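Local coordinates for probable ribosomal RNA small subunit methyltransferase (Thermus thermophilus, PDB 3DMH), which transfers a methyl group from S-adenosylmethionine to the N2 position of a specific guanosine in 16S ribosomal RNA, at residues G234-D239 against G255-G260; F299-T304 against G333-L338; K40-F45 against R134-G139. All coordinates share one frame; numbering follows the deposited sequence.

Contact 1: G234-D239 against G255-G260; sequences GRQVLD and GAEVVG
Val237 meets the neighbouring strand with both of its methyls. CG2, anti to the carbonyl carbon, reaches Ala256 CB at 3.6 Å, while Val237 CG1 rests 4.1 Å from Val258 CG1, the two valines running alongside each other from neighbouring strands. On the opposite face Leu238 leans across: chi1 sets its CG anti to the backbone N, and chi2 (64°) then carries Leu238 CD1 to 4.0 Å from Val259 CG1. Backbone hydrogen bonds between the parallel strands fix this register. Val237 is held through both its polar backbone atoms, N giving to Glu257 O at 3.1 Å and O accepting from Val259 N at 2.8 Å. Glu257 N to Arg235 O and Asp239 N to Val259 O extend the series toward either end. Ahead of the strands, Gly234 N adds a further bond to Gly255 O (2.8 Å). Gly255 closes helix 248-253 in a Schellman motif, at backbone angles where a side chain would collide with the preceding carbonyl. At the other end the carboxylate of Asp239 is held by Thr248 OG1 through OD2, and its side chain lies about 4 Å from the bound S-adenosylmethionine. The two strands and helix 248-253 form a beta-alpha-beta unit; Leu251 of that helix packs on Val237 and Val258, strand 299-304 flanks 236-239, and strand 283-286 borders 257-260.

Contact 2: F299-T304 against G333-L338; sequences FDIIVT and GGVFFL
Phe336 swings its ring toward strand 301-304, overlapping Ile302 and Thr304. CG lies anti to the backbone N (chi1 179°); from there the turn of the ring (chi2 46°) sets CD1 3.9 Å from Ile302 CG2 and CE1 3.7 Å from Thr304 CG2. Its edge also meets Ile302 O, which lies near the ring plane, 3.4 Å from Phe336 CD1. The Thr304 methyl serves a second neighbour, Leu338 CD1, at 3.9 Å, while Thr304 OG1 turns to the backbone O of Leu240. On the other face Ile301 CG1 lies alongside Val335 CG2 at 3.8 Å, and the Phe337 ring touches Ile301 CG2 more loosely. Four backbone hydrogen bonds join the parallel strands, from Val335 N to Asp300 O at one end to Thr304 N to Phe337 O at the other. Gly334 fits close to Asp300 O, where a side-chain carbon would be tight. The carboxylate of Asp300 takes a hydrogen bond from Gln236 N through OD2 and forms a salt bridge with Arg331 through OD1. These are neighbouring strands, fourth and fifth, of a Rossmann-like methyltransferase sheet, and Thr304 runs directly into the Asn-Pro-Pro-Phe motif characteristic of amino-directed methyltransferases, whose Asn305 and Phe308 bind guanosine.

Contact 3: K40-F45 against R134-G139; sequences KTVEPF and RLYLAG
Tyr136 drives its side chain from the strand into the bend at Thr41 to Glu43, and here the packing is close. Val42 CG1 sits over one face of the ring, 4.0 Å from its centroid and 16° off the normal, displaced toward the rim; Thr41 CG2 approaches Tyr136 CE1 obliquely at 4.1 Å. The phenol oxygen passes beyond Val42 to the next peptide, where Tyr136 OH accepts a hydrogen bond from Glu43 N at 3.1 Å, appreciably bent at the hydrogen (143°). A phenylalanine in place of Tyr136 would probably keep the ring packing but leave Glu43 N without this acceptor, loosening the hold on the chain after the helix. Leu38 of helix 33-41 and Val170 and Leu172 of strand 168-174 also pack on the tyrosine. The contact thus ties the link from helix 33-41 to strand 48-51 onto strand 133-140, which belongs to a seven-stranded sheet whose strand order, 3-2-1-4-5-7-6, is that of Rossmann-like methyltransferases. The loose side is at Glu43, which is exposed: its chain bends and carries the carboxylate off from the tyrosine, although Glu43 CB still lies 3.6 Å from Tyr136 OH. Farther along, Phe45 and Arg134 pack closely although both are partly exposed. The extended arginine lays its CD over the centre of the Phe45 ring, 3.6 Å from the centroid, and its guanidinium is almost parallel to the ring, 11° between planes, with Arg134 NE 3.4 Å from Phe45 CE1. Arg134 also touches a crystal neighbour, which may influence its position.

Overall arrangement
Contacts 1 and 2 belong to one sheet, their centres about 10 Å apart. Strands 236-240 and 299-304 are neighbours there, joined by probable hydrogen bonds from Gln236 N to Asp300 OD2 (2.8 Å) and from Val303 N to Leu238 O (3.0 Å). The C-terminal ends of the strands lead to the active site, through Asp239 of contact 1 and Thr304 and Leu338 of contact 2: the Thr304 side chain is about 6 Å from the bound S-adenosylmethionine, and that of Leu338 about 8 Å from guanosine. Contact 3 closes earlier in the chain and lies on the opposite side of its centre, about 45 and 46 Å from contacts 1 and 2 between centres, in the other sheet of the chain and away from the ligand sites.

Contact 1: G234-D239 against G255-G260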
ATOM      1  N   GLY A 234     -25.973   3.220  12.574  1.00 24.64           N
ATOM      2  CA  GLY A 234     -26.839   2.661  11.538  1.00 24.94           C
ATOM      3  C   GLY A 234     -26.585   3.158  10.122  1.00 25.15           C
ATOM      4  O   GLY A 234     -27.284   2.747   9.189  1.00 25.76           O
ATOM      5  N   ARG A 235     -25.601   4.047   9.964  1.00 24.24           N
ATOM      6  CA  ARG A 235     -25.237   4.614   8.660  1.00 24.48           C
ATOM      7  C   ARG A 235     -24.206   3.728   7.968  1.00 23.28           C
ATOM      8  O   ARG A 235     -23.378   3.090   8.624  1.00 23.35           O
ATOM      9  CB  ARG A 235     -24.666   6.044   8.791  1.00 24.75           C
ATOM     10  CG  ARG A 235     -25.558   7.047   9.534  1.00 28.18           C
ATOM     11  CD  ARG A 235     -26.848   7.335   8.816  1.00 32.77           C
ATOM     12  NE  ARG A 235     -27.697   8.216   9.612  1.00 36.03           N
ATOM     13  CZ  ARG A 235     -27.684   9.544   9.537  1.00 37.64           C
ATOM     14  NH1 ARG A 235     -26.859  10.159   8.692  1.00 39.10           N
ATOM     15  NH2 ARG A 235     -28.502  10.255  10.308  1.00 37.08           N
ATOM     16  N   GLN A 236     -24.261   3.711   6.642  1.00 22.41           N
ATOM     17  CA  GLN A 236     -23.270   3.016   5.817  1.00 21.40           C
ATOM     18  C   GLN A 236     -22.094   3.946   5.534  1.00 20.77           C
ATOM     19  O   GLN A 236     -22.273   5.026   4.973  1.00 19.95           O
ATOM     20  CB  GLN A 236     -23.922   2.511   4.530  1.00 22.21           C
ATOM     21  CG  GLN A 236     -24.896   1.370   4.793  1.00 24.32           C
ATOM     22  CD  GLN A 236     -25.761   1.042   3.596  1.00 27.61           C
ATOM     23  OE1 GLN A 236     -25.925   1.857   2.689  1.00 29.33           O
ATOM     24  NE2 GLN A 236     -26.334  -0.155   3.594  1.00 30.76           N
ATOM     25  N   VAL A 237     -20.908   3.522   5.964  1.00 19.47           N
ATOM     26  CA  VAL A 237     -19.706   4.355   5.877  1.00 19.77           C
ATOM     27  C   VAL A 237     -18.696   3.649   4.986  1.00 19.78           C
ATOM     28  O   VAL A 237     -18.506   2.436   5.108  1.00 20.81           O
ATOM     29  CB  VAL A 237     -19.072   4.561   7.274  1.00 19.74           C
ATOM     30  CG1 VAL A 237     -17.706   5.257   7.179  1.00 21.64           C
ATOM     31  CG2 VAL A 237     -20.008   5.367   8.171  1.00 20.56           C
ATOM     32  N   LEU A 238     -18.064   4.400   4.079  1.00 18.63           N
ATOM     33  CA  LEU A 238     -16.914   3.914   3.327  1.00 18.77           C
ATOM     34  C   LEU A 238     -15.694   4.672   3.815  1.00 18.63           C
ATOM     35  O   LEU A 238     -15.730   5.906   3.845  1.00 19.90           O
ATOM     36  CB  LEU A 238     -17.084   4.180   1.834  1.00 19.19           C
ATOM     37  CG  LEU A 238     -15.948   3.709   0.914  1.00 19.51           C
ATOM     38  CD1 LEU A 238     -15.804   2.195   0.929  1.00 20.51           C
ATOM     39  CD2 LEU A 238     -16.284   4.160  -0.503  1.00 20.04           C
ATOM     40  N   ASP A 239     -14.649   3.930   4.192  1.00 18.89           N
ATOM     41  CA  ASP A 239     -13.375   4.518   4.636  1.00 18.38           C
ATOM     42  C   ASP A 239     -12.389   4.285   3.493  1.00 19.40           C
ATOM     43  O   ASP A 239     -11.973   3.135   3.258  1.00 20.08           O
ATOM     44  CB  ASP A 239     -12.910   3.842   5.937  1.00 19.31           C
ATOM     45  CG  ASP A 239     -11.614   4.415   6.496  1.00 18.75           C
ATOM     46  OD1 ASP A 239     -10.961   5.246   5.845  1.00 20.61           O
ATOM     47  OD2 ASP A 239     -11.256   3.971   7.602  1.00 22.04           O
ATOM     48  N   GLY A 255     -21.295   2.573  15.856  1.00 23.47           N
ATOM     49  CA  GLY A 255     -22.490   1.889  15.347  1.00 23.40           C
ATOM     50  C   GLY A 255     -22.722   1.995  13.848  1.00 23.06           C
ATOM     51  O   GLY A 255     -23.797   1.627  13.354  1.00 23.00           O
ATOM     52  N   ALA A 256     -21.733   2.522  13.128  1.00 23.16           N
ATOM     53  CA  ALA A 256     -21.790   2.586  11.676  1.00 22.98           C
ATOM     54  C   ALA A 256     -21.577   1.201  11.087  1.00 22.58           C
ATOM     55  O   ALA A 256     -20.900   0.351  11.691  1.00 22.54           O
ATOM     56  CB  ALA A 256     -20.714   3.536  11.149  1.00 22.82           C
ATOM     57  N   GLU A 257     -22.137   0.978   9.902  0.50 22.30           N
ATOM     58  CA  GLU A 257     -21.853  -0.221   9.116  0.50 22.49           C
ATOM     59  C   GLU A 257     -20.760   0.125   8.104  0.50 22.42           C
ATOM     60  O   GLU A 257     -21.044   0.662   7.032  0.50 22.35           O
ATOM     61  CB  GLU A 257     -23.131  -0.720   8.431  0.50 22.51           C
ATOM     62  CG  GLU A 257     -24.301  -0.870   9.410  0.50 22.30           C
ATOM     63  CD  GLU A 257     -25.611  -1.313   8.769  0.50 23.19           C
ATOM     64  OE1 GLU A 257     -25.620  -1.722   7.590  0.50 24.56           O
ATOM     65  OE2 GLU A 257     -26.647  -1.260   9.465  0.50 23.47           O
ATOM     66  N   VAL A 258     -19.514  -0.175   8.475  1.00 21.96           N
ATOM     67  CA  VAL A 258     -18.319   0.346   7.798  1.00 21.76           C
ATOM     68  C   VAL A 258     -17.730  -0.644   6.808  1.00 21.73           C
ATOM     69  O   VAL A 258     -17.614  -1.842   7.108  1.00 21.37           O
ATOM     70  CB  VAL A 258     -17.226   0.749   8.818  1.00 22.59           C
ATOM     71  CG1 VAL A 258     -16.139   1.548   8.125  1.00 22.71           C
ATOM     72  CG2 VAL A 258     -17.810   1.570   9.965  1.00 22.13           C
ATOM     73  N   VAL A 259     -17.385  -0.110   5.633  1.00 20.40           N
ATOM     74  CA  VAL A 259     -16.595  -0.813   4.625  1.00 20.00           C
ATOM     75  C   VAL A 259     -15.291  -0.049   4.496  1.00 20.38           C
ATOM     76  O   VAL A 259     -15.317   1.149   4.225  1.00 21.02           O
ATOM     77  CB  VAL A 259     -17.274  -0.815   3.256  1.00 19.26           C
ATOM     78  CG1 VAL A 259     -16.370  -1.502   2.211  1.00 18.68           C
ATOM     79  CG2 VAL A 259     -18.615  -1.530   3.326  1.00 19.68           C
ATOM     80  N   GLY A 260     -14.161  -0.720   4.735  1.00 19.79           N
ATOM     81  CA  GLY A 260     -12.839  -0.110   4.538  1.00 19.38           C
ATOM     82  C   GLY A 260     -12.293  -0.669   3.243  1.00 20.01           C
ATOM     83  O   GLY A 260     -12.391  -1.871   3.001  1.00 20.89           O
TER
HETATM   84  O   HOH W   1     -29.220   0.113   9.299  0.60 48.86           O

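Contact 2: F299-T304 against G333-L338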
ATOM      1  N   PHE A 299     -23.280   4.981  -0.167  1.00 20.96           N
ATOM      2  CA  PHE A 299     -23.014   5.175   1.251  1.00 21.04           C
ATOM      3  C   PHE A 299     -23.621   6.470   1.741  1.00 21.18           C
ATOM      4  O   PHE A 299     -23.914   7.367   0.944  1.00 21.15           O
ATOM      5  CB  PHE A 299     -21.494   5.148   1.504  1.00 20.55           C
ATOM      6  CG  PHE A 299     -20.846   3.851   1.093  1.00 20.46           C
ATOM      7  CD1 PHE A 299     -20.701   2.816   2.007  1.00 21.16           C
ATOM      8  CD2 PHE A 299     -20.442   3.643  -0.232  1.00 20.98           C
ATOM      9  CE1 PHE A 299     -20.138   1.606   1.634  1.00 20.32           C
ATOM     10  CE2 PHE A 299     -19.889   2.416  -0.634  1.00 20.84           C
ATOM     11  CZ  PHE A 299     -19.736   1.397   0.302  1.00 21.33           C
ATOM     12  N   ASP A 300     -23.816   6.544   3.059  1.00 21.45           N
ATOM     13  CA  ASP A 300     -24.313   7.738   3.739  1.00 21.37           C
ATOM     14  C   ASP A 300     -23.168   8.679   4.143  1.00 21.04           C
ATOM     15  O   ASP A 300     -23.332   9.906   4.146  1.00 21.89           O
ATOM     16  CB  ASP A 300     -25.090   7.335   4.997  1.00 21.32           C
ATOM     17  CG  ASP A 300     -26.201   6.333   4.708  1.00 22.25           C
ATOM     18  OD1 ASP A 300     -27.041   6.620   3.825  1.00 23.20           O
ATOM     19  OD2 ASP A 300     -26.229   5.258   5.360  1.00 21.76           O
ATOM     20  N   ILE A 301     -22.023   8.103   4.505  1.00 21.00           N
ATOM     21  CA  ILE A 301     -20.880   8.883   4.977  1.00 20.40           C
ATOM     22  C   ILE A 301     -19.627   8.283   4.365  1.00 20.16           C
ATOM     23  O   ILE A 301     -19.450   7.069   4.394  1.00 19.90           O
ATOM     24  CB  ILE A 301     -20.751   8.826   6.519  1.00 21.21           C
ATOM     25  CG1 ILE A 301     -21.977   9.456   7.183  1.00 21.29           C
ATOM     26  CG2 ILE A 301     -19.494   9.546   7.002  1.00 20.47           C
ATOM     27  CD1 ILE A 301     -22.094   9.128   8.661  1.00 25.27           C
ATOM     28  N   ILE A 302     -18.758   9.131   3.825  1.00 19.26           N
ATOM     29  CA  ILE A 302     -17.464   8.667   3.318  1.00 19.24           C
ATOM     30  C   ILE A 302     -16.363   9.490   3.961  1.00 19.68           C
ATOM     31  O   ILE A 302     -16.473  10.723   4.052  1.00 19.82           O
ATOM     32  CB  ILE A 302     -17.400   8.745   1.782  1.00 19.23           C
ATOM     33  CG1 ILE A 302     -18.456   7.794   1.205  1.00 19.37           C
ATOM     34  CG2 ILE A 302     -15.977   8.376   1.281  1.00 19.99           C
ATOM     35  CD1 ILE A 302     -18.462   7.673  -0.304  1.00 20.42           C
ATOM     36  N   VAL A 303     -15.352   8.807   4.487  1.00 19.15           N
ATOM     37  CA  VAL A 303     -14.267   9.497   5.193  1.00 19.49           C
ATOM     38  C   VAL A 303     -12.956   9.114   4.549  1.00 19.42           C
ATOM     39  O   VAL A 303     -12.809   7.992   4.043  1.00 19.43           O
ATOM     40  CB  VAL A 303     -14.213   9.148   6.715  1.00 20.18           C
ATOM     41  CG1 VAL A 303     -15.494   9.575   7.407  1.00 20.33           C
ATOM     42  CG2 VAL A 303     -13.949   7.642   6.925  1.00 20.92           C
ATOM     43  N   THR A 304     -11.989  10.028   4.586  1.00 19.00           N
ATOM     44  CA  THR A 304     -10.668   9.671   4.096  1.00 18.71           C
ATOM     45  C   THR A 304      -9.582  10.571   4.648  1.00 19.71           C
ATOM     46  O   THR A 304      -9.775  11.775   4.781  1.00 19.33           O
ATOM     47  CB  THR A 304     -10.608   9.650   2.539  1.00 19.44           C
ATOM     48  OG1 THR A 304      -9.342   9.119   2.120  1.00 20.35           O
ATOM     49  CG2 THR A 304     -10.814  11.066   1.933  1.00 19.02           C
ATOM     50  N   GLY A 333     -27.861  13.530  -0.083  1.00 23.77           N
ATOM     51  CA  GLY A 333     -27.862  13.843   1.345  1.00 23.70           C
ATOM     52  C   GLY A 333     -26.646  13.286   2.072  1.00 23.41           C
ATOM     53  O   GLY A 333     -26.402  13.624   3.236  1.00 24.46           O
ATOM     54  N   GLY A 334     -25.886  12.431   1.397  1.00 23.03           N
ATOM     55  CA  GLY A 334     -24.663  11.864   1.986  1.00 22.37           C
ATOM     56  C   GLY A 334     -23.571  12.897   2.199  1.00 22.25           C
ATOM     57  O   GLY A 334     -23.567  13.964   1.573  1.00 22.51           O
ATOM     58  N   VAL A 335     -22.643  12.589   3.099  1.00 21.23           N
ATOM     59  CA  VAL A 335     -21.591  13.542   3.447  1.00 21.13           C
ATOM     60  C   VAL A 335     -20.184  12.961   3.317  1.00 20.95           C
ATOM     61  O   VAL A 335     -19.976  11.750   3.458  1.00 21.05           O
ATOM     62  CB  VAL A 335     -21.812  14.145   4.852  1.00 20.53           C
ATOM     63  CG1 VAL A 335     -23.091  14.975   4.889  1.00 21.33           C
ATOM     64  CG2 VAL A 335     -21.845  13.066   5.936  1.00 21.15           C
ATOM     65  N   PHE A 336     -19.234  13.851   3.038  1.00 20.34           N
ATOM     66  CA  PHE A 336     -17.836  13.486   2.789  1.00 20.20           C
ATOM     67  C   PHE A 336     -16.928  14.294   3.704  1.00 19.95           C
ATOM     68  O   PHE A 336     -17.066  15.525   3.796  1.00 20.81           O
ATOM     69  CB  PHE A 336     -17.517  13.806   1.335  1.00 19.93           C
ATOM     70  CG  PHE A 336     -16.102  13.502   0.914  1.00 20.04           C
ATOM     71  CD1 PHE A 336     -15.497  12.289   1.255  1.00 18.97           C
ATOM     72  CD2 PHE A 336     -15.394  14.416   0.138  1.00 20.81           C
ATOM     73  CE1 PHE A 336     -14.195  11.980   0.827  1.00 20.69           C
ATOM     74  CE2 PHE A 336     -14.091  14.136  -0.300  1.00 19.79           C
ATOM     75  CZ  PHE A 336     -13.489  12.912   0.038  1.00 20.57           C
ATOM     76  N   PHE A 337     -15.997  13.607   4.371  1.00 19.39           N
ATOM     77  CA  PHE A 337     -14.987  14.255   5.210  1.00 19.17           C
ATOM     78  C   PHE A 337     -13.605  13.857   4.710  1.00 19.31           C
ATOM     79  O   PHE A 337     -13.337  12.660   4.548  1.00 19.58           O
ATOM     80  CB  PHE A 337     -15.078  13.784   6.671  1.00 19.74           C
ATOM     81  CG  PHE A 337     -16.332  14.185   7.368  1.00 18.72           C
ATOM     82  CD1 PHE A 337     -16.363  15.297   8.208  1.00 18.37           C
ATOM     83  CD2 PHE A 337     -17.499  13.445   7.193  1.00 19.91           C
ATOM     84  CE1 PHE A 337     -17.541  15.658   8.852  1.00 19.23           C
ATOM     85  CE2 PHE A 337     -18.663  13.791   7.839  1.00 20.24           C
ATOM     86  CZ  PHE A 337     -18.693  14.908   8.676  1.00 20.74           C
ATOM     87  N   LEU A 338     -12.732  14.843   4.492  1.00 19.00           N
ATOM     88  CA  LEU A 338     -11.364  14.580   4.035  1.00 19.09           C
ATOM     89  C   LEU A 338     -10.383  15.389   4.869  1.00 19.13           C
ATOM     90  O   LEU A 338     -10.639  16.556   5.161  1.00 19.45           O
ATOM     91  CB  LEU A 338     -11.241  14.971   2.559  1.00 19.22           C
ATOM     92  CG  LEU A 338      -9.861  14.886   1.899  1.00 20.44           C
ATOM     93  CD1 LEU A 338      -9.956  14.576   0.403  1.00 21.45           C
ATOM     94  CD2 LEU A 338      -9.119  16.202   2.122  1.00 21.60           C
TER

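Contact 3: K40-F45 against R134-G139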
ATOM      1  N   LYS A  40      17.545  -3.975 -16.442  1.00 24.21           N
ATOM      2  CA  LYS A  40      18.788  -3.979 -17.230  1.00 24.24           C
ATOM      3  C   LYS A  40      19.834  -4.982 -16.761  1.00 24.37           C
ATOM      4  O   LYS A  40      20.812  -5.217 -17.470  1.00 24.37           O
ATOM      5  CB  LYS A  40      19.421  -2.580 -17.257  1.00 24.63           C
ATOM      6  CG  LYS A  40      18.591  -1.575 -17.997  1.00 26.75           C
ATOM      7  CD  LYS A  40      19.203  -0.208 -17.908  1.00 29.60           C
ATOM      8  CE  LYS A  40      18.455   0.763 -18.801  1.00 31.66           C
ATOM      9  NZ  LYS A  40      19.288   1.975 -19.054  1.00 35.96           N
ATOM     10  N   THR A  41      19.622  -5.575 -15.586  1.00 23.29           N
ATOM     11  CA  THR A  41      20.671  -6.340 -14.886  1.00 22.92           C
ATOM     12  C   THR A  41      20.349  -7.824 -14.719  1.00 22.71           C
ATOM     13  O   THR A  41      21.240  -8.682 -14.868  1.00 23.00           O
ATOM     14  CB  THR A  41      20.987  -5.714 -13.503  1.00 23.21           C
ATOM     15  OG1 THR A  41      21.304  -4.326 -13.667  1.00 22.96           O
ATOM     16  CG2 THR A  41      22.170  -6.409 -12.817  1.00 22.69           C
ATOM     17  N   VAL A  42      19.095  -8.135 -14.389  1.00 21.36           N
ATOM     18  CA  VAL A  42      18.774  -9.515 -13.993  1.00 21.60           C
ATOM     19  C   VAL A  42      18.998 -10.531 -15.122  1.00 21.73           C
ATOM     20  O   VAL A  42      18.613 -10.299 -16.277  1.00 21.86           O
ATOM     21  CB  VAL A  42      17.345  -9.651 -13.461  1.00 21.53           C
ATOM     22  CG1 VAL A  42      17.173  -8.813 -12.215  1.00 20.39           C
ATOM     23  CG2 VAL A  42      16.358  -9.218 -14.516  1.00 21.68           C
ATOM     24  N   GLU A  43      19.624 -11.651 -14.757  1.00 22.37           N
ATOM     25  CA  GLU A  43      19.898 -12.765 -15.663  1.00 22.66           C
ATOM     26  C   GLU A  43      19.384 -14.049 -15.018  1.00 21.81           C
ATOM     27  O   GLU A  43      19.416 -14.175 -13.793  1.00 21.37           O
ATOM     28  CB  GLU A  43      21.412 -12.925 -15.867  1.00 23.97           C
ATOM     29  CG  GLU A  43      22.158 -11.644 -16.206  1.00 28.79           C
ATOM     30  CD  GLU A  43      22.328 -11.444 -17.686  1.00 34.87           C
ATOM     31  OE1 GLU A  43      22.206 -12.441 -18.435  1.00 39.45           O
ATOM     32  OE2 GLU A  43      22.598 -10.295 -18.105  1.00 36.52           O
ATOM     33  N   PRO A  44      18.904 -15.006 -15.833  1.00 21.49           N
ATOM     34  CA  PRO A  44      18.468 -16.283 -15.266  1.00 20.45           C
ATOM     35  C   PRO A  44      19.551 -17.009 -14.468  1.00 20.46           C
ATOM     36  O   PRO A  44      20.750 -16.965 -14.813  1.00 20.31           O
ATOM     37  CB  PRO A  44      18.076 -17.108 -16.497  1.00 21.42           C
ATOM     38  CG  PRO A  44      17.726 -16.105 -17.518  1.00 22.11           C
ATOM     39  CD  PRO A  44      18.676 -14.948 -17.291  1.00 21.96           C
ATOM     40  N   PHE A  45      19.108 -17.674 -13.407  1.00 19.93           N
ATOM     41  CA  PHE A  45      19.960 -18.552 -12.620  1.00 19.85           C
ATOM     42  C   PHE A  45      19.081 -19.664 -12.076  1.00 20.04           C
ATOM     43  O   PHE A  45      18.150 -19.398 -11.332  1.00 19.73           O
ATOM     44  CB  PHE A  45      20.606 -17.787 -11.460  1.00 19.85           C
ATOM     45  CG  PHE A  45      21.460 -18.647 -10.581  1.00 19.46           C
ATOM     46  CD1 PHE A  45      22.746 -18.986 -10.978  1.00 19.96           C
ATOM     47  CD2 PHE A  45      20.977 -19.150  -9.372  1.00 20.19           C
ATOM     48  CE1 PHE A  45      23.550 -19.790 -10.185  1.00 18.67           C
ATOM     49  CE2 PHE A  45      21.777 -19.961  -8.576  1.00 19.87           C
ATOM     50  CZ  PHE A  45      23.060 -20.272  -8.975  1.00 18.24           C
ATOM     51  N   ARG A 134      20.583 -17.479  -5.350  1.00 17.85           N
ATOM     52  CA  ARG A 134      21.094 -16.108  -5.459  1.00 17.34           C
ATOM     53  C   ARG A 134      19.997 -15.048  -5.322  1.00 17.63           C
ATOM     54  O   ARG A 134      18.831 -15.306  -5.610  1.00 17.91           O
ATOM     55  CB  ARG A 134      21.824 -15.913  -6.787  1.00 17.94           C
ATOM     56  CG  ARG A 134      23.103 -16.750  -6.869  1.00 17.61           C
ATOM     57  CD  ARG A 134      23.758 -16.608  -8.220  1.00 22.13           C
ATOM     58  NE  ARG A 134      24.965 -17.418  -8.284  1.00 21.86           N
ATOM     59  CZ  ARG A 134      25.791 -17.448  -9.326  1.00 23.74           C
ATOM     60  NH1 ARG A 134      25.536 -16.718 -10.405  1.00 23.84           N
ATOM     61  NH2 ARG A 134      26.871 -18.216  -9.289  1.00 24.30           N
ATOM     62  N   LEU A 135      20.396 -13.861  -4.880  1.00 17.08           N
ATOM     63  CA  LEU A 135      19.468 -12.753  -4.662  1.00 17.48           C
ATOM     64  C   LEU A 135      19.955 -11.526  -5.417  1.00 18.19           C
ATOM     65  O   LEU A 135      21.092 -11.081  -5.232  1.00 17.47           O
ATOM     66  CB  LEU A 135      19.360 -12.426  -3.167  1.00 17.57           C
ATOM     67  CG  LEU A 135      18.673 -11.113  -2.773  1.00 17.07           C
ATOM     68  CD1 LEU A 135      17.185 -11.085  -3.166  1.00 18.48           C
ATOM     69  CD2 LEU A 135      18.813 -10.836  -1.267  1.00 17.45           C
ATOM     70  N   TYR A 136      19.092 -10.982  -6.272  1.00 18.08           N
ATOM     71  CA  TYR A 136      19.322  -9.663  -6.854  1.00 18.42           C
ATOM     72  C   TYR A 136      18.645  -8.665  -5.947  1.00 18.80           C
ATOM     73  O   TYR A 136      17.441  -8.771  -5.706  1.00 18.99           O
ATOM     74  CB  TYR A 136      18.679  -9.539  -8.242  1.00 19.07           C
ATOM     75  CG  TYR A 136      19.507 -10.101  -9.356  1.00 19.06           C
ATOM     76  CD1 TYR A 136      20.614  -9.406  -9.860  1.00 20.05           C
ATOM     77  CD2 TYR A 136      19.191 -11.327  -9.920  1.00 18.38           C
ATOM     78  CE1 TYR A 136      21.383  -9.930 -10.897  1.00 21.22           C
ATOM     79  CE2 TYR A 136      19.952 -11.868 -10.954  1.00 21.15           C
ATOM     80  CZ  TYR A 136      21.042 -11.172 -11.439  1.00 21.19           C
ATOM     81  OH  TYR A 136      21.777 -11.716 -12.473  1.00 23.40           O
ATOM     82  N   LEU A 137      19.435  -7.737  -5.415  1.00 18.24           N
ATOM     83  CA  LEU A 137      18.942  -6.745  -4.469  1.00 18.64           C
ATOM     84  C   LEU A 137      19.148  -5.365  -5.070  1.00 18.96           C
ATOM     85  O   LEU A 137      20.273  -4.980  -5.372  1.00 19.40           O
ATOM     86  CB  LEU A 137      19.704  -6.866  -3.136  1.00 18.64           C
ATOM     87  CG  LEU A 137      19.164  -6.011  -1.993  1.00 19.12           C
ATOM     88  CD1 LEU A 137      17.853  -6.573  -1.461  1.00 21.43           C
ATOM     89  CD2 LEU A 137      20.229  -5.918  -0.903  1.00 19.76           C
ATOM     90  N   ALA A 138      18.070  -4.602  -5.251  1.00 19.00           N
ATOM     91  CA  ALA A 138      18.227  -3.295  -5.879  1.00 19.01           C
ATOM     92  C   ALA A 138      17.701  -2.182  -4.990  1.00 19.31           C
ATOM     93  O   ALA A 138      16.761  -2.367  -4.219  1.00 18.72           O
ATOM     94  CB  ALA A 138      17.506  -3.249  -7.236  1.00 19.88           C
ATOM     95  N   GLY A 139      18.309  -1.006  -5.090  1.00 19.47           N
ATOM     96  CA  GLY A 139      17.801   0.114  -4.308  1.00 19.64           C
ATOM     97  C   GLY A 139      18.535   1.407  -4.580  1.00 20.15           C
ATOM     98  O   GLY A 139      19.109   1.595  -5.658  1.00 20.01           O
TER